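Long-range contact in NalP translocator (Neisseria meningitidis, PDB 1UYN), which forms the outer-membrane beta-barrel of an autotransporter, a hydrophilic pore through which its secreted serine protease passenger domain reaches the cell surface: residues K124-S135 with S149-L160. Sequence-based numbering, arbitrary orientation.
Sequences KGLFSYGRYKNS and SVNGTLMQLGAL
Tyr132 lays its ring across Gly152 of the neighbouring strand, with Gly152 CA 3.7 Å from the centroid of the Tyr132 ring and 24° off its normal, a CH-pi contact over one face. With chi1 at 71°, CG sits between the backbone N and carbonyl carbon, which folds the ring over the glycine. Four residues along the same face, Ser128 OG donates to Gln156 OE1, a little out of the carbonyl plane, and also accepts from a water that donates to Leu154 O. On the other face Thr153 CG2 lies 3.4 Å from Tyr129 CZ, Met155 CE lies 3.6 Å from Phe127 CE1, at the ring's edge, and Met155 SD makes a Met-aromatic contact at the Tyr129 edge, 4.9 Å from the ring centroid. Between the two faces, twelve backbone hydrogen bonds hold 124-135 antiparallel to 149-160 at 174°, a hairpin pairing in the twelve-stranded barrel. Helix 12-34 meets the face of Ser128, Tyr132 and Gln156: Gln25 O accepts from Gln156 NE2, and His21 meets the Tyr132 ring, whose hydroxyl bonds Gln186. The lumen side is thus mixed, its buried polar ends partnered; outside, the Phe127-Tyr129 region probably faces lipid, turning polar toward Lys133 and Ser149.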
ATOM      1  N   LYS A 124      13.337 -10.934  -2.185  1.00 16.28           N
ATOM      2  CA  LYS A 124      12.731 -10.206  -1.061  1.00 16.23           C
ATOM      3  C   LYS A 124      11.589 -10.995  -0.397  1.00 15.91           C
ATOM      4  O   LYS A 124      10.752 -11.536  -1.082  1.00 16.56           O
ATOM      5  CB  LYS A 124      12.111  -8.893  -1.545  1.00 16.03           C
ATOM      6  CG  LYS A 124      13.065  -7.805  -2.015  1.00 16.32           C
ATOM      7  CD  LYS A 124      12.297  -6.444  -2.246  1.00 15.21           C
ATOM      8  CE  LYS A 124      13.246  -5.310  -2.750  1.00 13.93           C
ATOM      9  NZ  LYS A 124      12.537  -4.337  -3.586  1.00 12.31           N
ATOM     10  N   GLY A 125      11.565 -11.037   0.926  1.00 15.79           N
ATOM     11  CA  GLY A 125      10.415 -11.445   1.720  1.00 15.54           C
ATOM     12  C   GLY A 125       9.817 -10.220   2.375  1.00 16.23           C
ATOM     13  O   GLY A 125      10.525  -9.373   2.839  1.00 17.40           O
ATOM     14  N   LEU A 126       8.503 -10.100   2.357  1.00 17.54           N
ATOM     15  CA  LEU A 126       7.767  -8.983   2.960  1.00 18.06           C
ATOM     16  C   LEU A 126       6.671  -9.549   3.867  1.00 18.70           C
ATOM     17  O   LEU A 126       6.094 -10.577   3.576  1.00 16.78           O
ATOM     18  CB  LEU A 126       7.119  -8.103   1.880  1.00 17.66           C
ATOM     19  CG  LEU A 126       8.042  -7.674   0.724  1.00 17.60           C
ATOM     20  CD1 LEU A 126       7.286  -7.086  -0.421  1.00 17.22           C
ATOM     21  CD2 LEU A 126       9.096  -6.691   1.196  1.00 16.42           C
ATOM     22  N   PHE A 127       6.424  -8.874   4.976  1.00 20.50           N
ATOM     23  CA  PHE A 127       5.345  -9.232   5.893  1.00 22.45           C
ATOM     24  C   PHE A 127       4.758  -7.957   6.511  1.00 22.47           C
ATOM     25  O   PHE A 127       5.452  -6.978   6.759  1.00 24.52           O
ATOM     26  CB  PHE A 127       5.873 -10.149   6.990  1.00 23.16           C
ATOM     27  CG  PHE A 127       4.884 -10.405   8.090  1.00 27.15           C
ATOM     28  CD1 PHE A 127       3.879 -11.365   7.927  1.00 30.32           C
ATOM     29  CD2 PHE A 127       4.929  -9.679   9.282  1.00 30.17           C
ATOM     30  CE1 PHE A 127       2.934 -11.617   8.938  1.00 28.63           C
ATOM     31  CE2 PHE A 127       3.990  -9.946  10.311  1.00 30.09           C
ATOM     32  CZ  PHE A 127       2.996 -10.912  10.120  1.00 29.90           C
ATOM     33  N   SER A 128       3.476  -7.953   6.758  1.00 22.13           N
ATOM     34  CA  SER A 128       2.852  -6.811   7.404  1.00 20.88           C
ATOM     35  C   SER A 128       1.661  -7.293   8.211  1.00 20.57           C
ATOM     36  O   SER A 128       1.003  -8.302   7.884  1.00 20.05           O
ATOM     37  CB  SER A 128       2.439  -5.779   6.375  1.00 20.73           C
ATOM     38  OG  SER A 128       1.297  -6.232   5.670  1.00 20.72           O
ATOM     39  N   TYR A 129       1.439  -6.600   9.315  1.00 20.15           N
ATOM     40  CA  TYR A 129       0.313  -6.875  10.184  1.00 20.14           C
ATOM     41  C   TYR A 129      -0.198  -5.507  10.482  1.00 20.29           C
ATOM     42  O   TYR A 129       0.550  -4.686  11.016  1.00 19.94           O
ATOM     43  CB  TYR A 129       0.719  -7.584  11.486  1.00 19.62           C
ATOM     44  CG  TYR A 129      -0.448  -7.949  12.364  1.00 21.34           C
ATOM     45  CD1 TYR A 129      -0.961  -7.051  13.297  1.00 23.21           C
ATOM     46  CD2 TYR A 129      -1.059  -9.180  12.247  1.00 24.54           C
ATOM     47  CE1 TYR A 129      -2.043  -7.397  14.117  1.00 25.78           C
ATOM     48  CE2 TYR A 129      -2.148  -9.540  13.054  1.00 26.18           C
ATOM     49  CZ  TYR A 129      -2.642  -8.654  13.997  1.00 27.98           C
ATOM     50  OH  TYR A 129      -3.748  -9.028  14.802  1.00 29.01           O
ATOM     51  N   GLY A 130      -1.452  -5.257  10.124  1.00 19.60           N
ATOM     52  CA  GLY A 130      -2.106  -4.068  10.586  1.00 20.02           C
ATOM     53  C   GLY A 130      -3.519  -4.296  11.055  1.00 20.12           C
ATOM     54  O   GLY A 130      -4.165  -5.290  10.736  1.00 20.24           O
ATOM     55  N   ARG A 131      -3.982  -3.328  11.815  1.00 19.99           N
ATOM     56  CA  ARG A 131      -5.323  -3.276  12.278  1.00 20.66           C
ATOM     57  C   ARG A 131      -5.985  -2.095  11.616  1.00 19.95           C
ATOM     58  O   ARG A 131      -5.335  -1.149  11.227  1.00 18.54           O
ATOM     59  CB  ARG A 131      -5.326  -3.104  13.777  1.00 21.29           C
ATOM     60  CG  ARG A 131      -4.578  -4.181  14.519  1.00 24.72           C
ATOM     61  CD  ARG A 131      -5.417  -5.423  14.749  1.00 29.30           C
ATOM     62  NE  ARG A 131      -5.973  -5.382  16.096  1.00 34.72           N
ATOM     63  CZ  ARG A 131      -7.263  -5.519  16.372  1.00 40.07           C
ATOM     64  NH1 ARG A 131      -8.173  -5.735  15.403  1.00 40.76           N
ATOM     65  NH2 ARG A 131      -7.657  -5.431  17.637  1.00 42.16           N
ATOM     66  N   TYR A 132      -7.292  -2.174  11.442  1.00 19.96           N
ATOM     67  CA  TYR A 132      -8.006  -1.054  10.862  1.00 20.54           C
ATOM     68  C   TYR A 132      -9.344  -0.839  11.548  1.00 20.09           C
ATOM     69  O   TYR A 132      -9.889  -1.740  12.149  1.00 19.74           O
ATOM     70  CB  TYR A 132      -8.110  -1.181   9.326  1.00 20.23           C
ATOM     71  CG  TYR A 132      -9.029  -2.248   8.820  1.00 22.17           C
ATOM     72  CD1 TYR A 132     -10.373  -2.007   8.666  1.00 22.81           C
ATOM     73  CD2 TYR A 132      -8.549  -3.498   8.471  1.00 25.18           C
ATOM     74  CE1 TYR A 132     -11.217  -2.963   8.204  1.00 23.17           C
ATOM     75  CE2 TYR A 132      -9.397  -4.478   8.017  1.00 24.60           C
ATOM     76  CZ  TYR A 132     -10.742  -4.201   7.878  1.00 24.14           C
ATOM     77  OH  TYR A 132     -11.627  -5.172   7.410  1.00 24.35           O
ATOM     78  N   LYS A 133      -9.807   0.391  11.507  1.00 20.09           N
ATOM     79  CA  LYS A 133     -11.118   0.735  11.993  1.00 21.18           C
ATOM     80  C   LYS A 133     -11.816   1.558  10.924  1.00 19.84           C
ATOM     81  O   LYS A 133     -11.317   2.576  10.519  1.00 18.59           O
ATOM     82  CB  LYS A 133     -11.026   1.536  13.298  1.00 22.21           C
ATOM     83  CG  LYS A 133     -12.395   1.682  13.981  1.00 26.91           C
ATOM     84  CD  LYS A 133     -12.316   2.243  15.418  1.00 32.44           C
ATOM     85  CE  LYS A 133     -12.928   3.682  15.523  1.00 36.38           C
ATOM     86  NZ  LYS A 133     -14.102   3.782  16.488  1.00 38.01           N
ATOM     87  N   ASN A 134     -12.981   1.106  10.493  1.00 19.54           N
ATOM     88  CA  ASN A 134     -13.789   1.821   9.505  1.00 19.30           C
ATOM     89  C   ASN A 134     -14.978   2.410  10.219  1.00 18.22           C
ATOM     90  O   ASN A 134     -15.726   1.705  10.899  1.00 18.29           O
ATOM     91  CB  ASN A 134     -14.300   0.848   8.413  1.00 20.16           C
ATOM     92  CG  ASN A 134     -13.196   0.355   7.493  1.00 20.72           C
ATOM     93  OD1 ASN A 134     -12.070   0.867   7.506  1.00 21.53           O
ATOM     94  ND2 ASN A 134     -13.502  -0.667   6.718  1.00 23.80           N
ATOM     95  N   SER A 135     -15.137   3.716  10.087  1.00 17.58           N
ATOM     96  CA  SER A 135     -16.322   4.407  10.574  1.00 16.92           C
ATOM     97  C   SER A 135     -17.153   4.755   9.379  1.00 16.35           C
ATOM     98  O   SER A 135     -16.680   5.372   8.487  1.00 15.70           O
ATOM     99  CB  SER A 135     -15.938   5.660  11.293  1.00 16.35           C
ATOM    100  OG  SER A 135     -15.468   5.294  12.548  1.00 17.18           O
ATOM    101  N   SER A 149     -19.318   0.913  12.922  1.00 23.31           N
ATOM    102  CA  SER A 149     -17.901   0.879  13.256  1.00 23.17           C
ATOM    103  C   SER A 149     -17.417  -0.553  13.213  1.00 21.53           C
ATOM    104  O   SER A 149     -18.003  -1.460  13.820  1.00 20.67           O
ATOM    105  CB  SER A 149     -17.656   1.532  14.640  1.00 23.49           C
ATOM    106  OG  SER A 149     -16.404   2.224  14.634  1.00 27.13           O
ATOM    107  N   VAL A 150     -16.363  -0.784  12.458  1.00 20.34           N
ATOM    108  CA  VAL A 150     -15.887  -2.171  12.305  1.00 19.60           C
ATOM    109  C   VAL A 150     -14.390  -2.215  12.348  1.00 18.01           C
ATOM    110  O   VAL A 150     -13.730  -1.322  11.830  1.00 18.51           O
ATOM    111  CB  VAL A 150     -16.438  -2.873  11.016  1.00 19.37           C
ATOM    112  CG1 VAL A 150     -16.005  -2.168   9.799  1.00 20.12           C
ATOM    113  CG2 VAL A 150     -16.005  -4.331  10.952  1.00 19.88           C
ATOM    114  N   ASN A 151     -13.879  -3.245  12.992  1.00 16.60           N
ATOM    115  CA  ASN A 151     -12.477  -3.465  13.063  1.00 16.87           C
ATOM    116  C   ASN A 151     -12.105  -4.619  12.226  1.00 16.79           C
ATOM    117  O   ASN A 151     -12.875  -5.523  12.050  1.00 17.81           O
ATOM    118  CB  ASN A 151     -12.016  -3.692  14.495  1.00 17.05           C
ATOM    119  CG  ASN A 151     -12.488  -2.604  15.433  1.00 16.95           C
ATOM    120  OD1 ASN A 151     -13.166  -2.899  16.432  1.00 19.37           O
ATOM    121  ND2 ASN A 151     -12.149  -1.355  15.134  1.00 11.39           N
ATOM    122  N   GLY A 152     -10.905  -4.575  11.691  1.00 17.29           N
ATOM    123  CA  GLY A 152     -10.342  -5.724  11.030  1.00 17.43           C
ATOM    124  C   GLY A 152      -8.832  -5.813  11.226  1.00 17.16           C
ATOM    125  O   GLY A 152      -8.206  -5.003  11.879  1.00 17.04           O
ATOM    126  N   THR A 153      -8.289  -6.883  10.676  1.00 17.12           N
ATOM    127  CA  THR A 153      -6.876  -7.150  10.611  1.00 16.92           C
ATOM    128  C   THR A 153      -6.600  -7.477   9.190  1.00 16.54           C
ATOM    129  O   THR A 153      -7.383  -8.161   8.541  1.00 17.31           O
ATOM    130  CB  THR A 153      -6.554  -8.337  11.440  1.00 17.03           C
ATOM    131  OG1 THR A 153      -7.037  -8.094  12.756  1.00 18.37           O
ATOM    132  CG2 THR A 153      -5.044  -8.458  11.649  1.00 19.28           C
ATOM    133  N   LEU A 154      -5.505  -6.946   8.692  1.00 16.95           N
ATOM    134  CA  LEU A 154      -5.005  -7.285   7.379  1.00 17.43           C
ATOM    135  C   LEU A 154      -3.565  -7.717   7.473  1.00 18.05           C
ATOM    136  O   LEU A 154      -2.737  -6.998   8.023  1.00 19.48           O
ATOM    137  CB  LEU A 154      -5.109  -6.067   6.497  1.00 17.38           C
ATOM    138  CG  LEU A 154      -4.524  -6.189   5.121  1.00 17.06           C
ATOM    139  CD1 LEU A 154      -5.209  -7.344   4.318  1.00 16.40           C
ATOM    140  CD2 LEU A 154      -4.688  -4.830   4.480  1.00 16.34           C
ATOM    141  N   MET A 155      -3.243  -8.880   6.934  1.00 18.79           N
ATOM    142  CA  MET A 155      -1.850  -9.300   6.857  1.00 20.18           C
ATOM    143  C   MET A 155      -1.396  -9.431   5.446  1.00 19.37           C
ATOM    144  O   MET A 155      -2.136  -9.846   4.608  1.00 20.12           O
ATOM    145  CB  MET A 155      -1.655 -10.622   7.541  1.00 20.43           C
ATOM    146  CG  MET A 155      -1.790 -10.436   9.034  1.00 25.74           C
ATOM    147  SD  MET A 155      -1.719 -11.985   9.948  1.00 35.05           S
ATOM    148  CE  MET A 155      -0.359 -13.049   8.751  1.00 31.64           C
ATOM    149  N   GLN A 156      -0.166  -9.094   5.179  1.00 18.89           N
ATOM    150  CA  GLN A 156       0.354  -9.340   3.856  1.00 18.62           C
ATOM    151  C   GLN A 156       1.615 -10.171   4.003  1.00 18.57           C
ATOM    152  O   GLN A 156       2.389 -10.018   4.980  1.00 17.51           O
ATOM    153  CB  GLN A 156       0.658  -8.025   3.133  1.00 18.47           C
ATOM    154  CG  GLN A 156      -0.515  -7.073   3.014  1.00 18.45           C
ATOM    155  CD  GLN A 156      -0.024  -5.696   2.732  1.00 21.35           C
ATOM    156  OE1 GLN A 156       0.879  -5.213   3.421  1.00 25.99           O
ATOM    157  NE2 GLN A 156      -0.597  -5.045   1.739  1.00 21.32           N
ATOM    158  N   LEU A 157       1.776 -11.081   3.044  1.00 18.14           N
ATOM    159  CA  LEU A 157       3.012 -11.816   2.835  1.00 18.50           C
ATOM    160  C   LEU A 157       3.443 -11.708   1.372  1.00 17.69           C
ATOM    161  O   LEU A 157       2.638 -11.869   0.452  1.00 16.82           O
ATOM    162  CB  LEU A 157       2.807 -13.281   3.180  1.00 19.48           C
ATOM    163  CG  LEU A 157       3.353 -13.673   4.544  1.00 22.46           C
ATOM    164  CD1 LEU A 157       2.835 -15.057   4.885  1.00 24.89           C
ATOM    165  CD2 LEU A 157       4.909 -13.700   4.478  1.00 25.14           C
ATOM    166  N   GLY A 158       4.723 -11.474   1.164  1.00 17.03           N
ATOM    167  CA  GLY A 158       5.227 -11.149  -0.145  1.00 17.06           C
ATOM    168  C   GLY A 158       6.514 -11.893  -0.436  1.00 17.11           C
ATOM    169  O   GLY A 158       7.372 -12.077   0.446  1.00 17.19           O
ATOM    170  N   ALA A 159       6.649 -12.305  -1.687  1.00 15.70           N
ATOM    171  CA  ALA A 159       7.851 -12.902  -2.144  1.00 15.83           C
ATOM    172  C   ALA A 159       8.119 -12.283  -3.493  1.00 15.76           C
ATOM    173  O   ALA A 159       7.289 -12.316  -4.342  1.00 16.74           O
ATOM    174  CB  ALA A 159       7.694 -14.403  -2.239  1.00 15.43           C
ATOM    175  N   LEU A 160       9.268 -11.664  -3.658  1.00 15.90           N
ATOM    176  CA  LEU A 160       9.640 -11.100  -4.924  1.00 16.66           C
ATOM    177  C   LEU A 160      11.055 -11.552  -5.287  1.00 16.53           C
ATOM    178  O   LEU A 160      11.898 -11.705  -4.420  1.00 17.19           O
ATOM    179  CB  LEU A 160       9.593  -9.580  -4.858  1.00 16.37           C
ATOM    180  CG  LEU A 160       8.273  -8.878  -4.554  1.00 17.56           C
ATOM    181  CD1 LEU A 160       8.498  -7.376  -4.417  1.00 15.97           C
ATOM    182  CD2 LEU A 160       7.213  -9.146  -5.629  1.00 20.44           C
TER
HETATM  183  O   HOH W   1      -1.115  -5.392   6.412  1.00 31.53           O
HETATM  184  O   HOH W   2     -16.056   5.069  15.118  1.00 49.66           O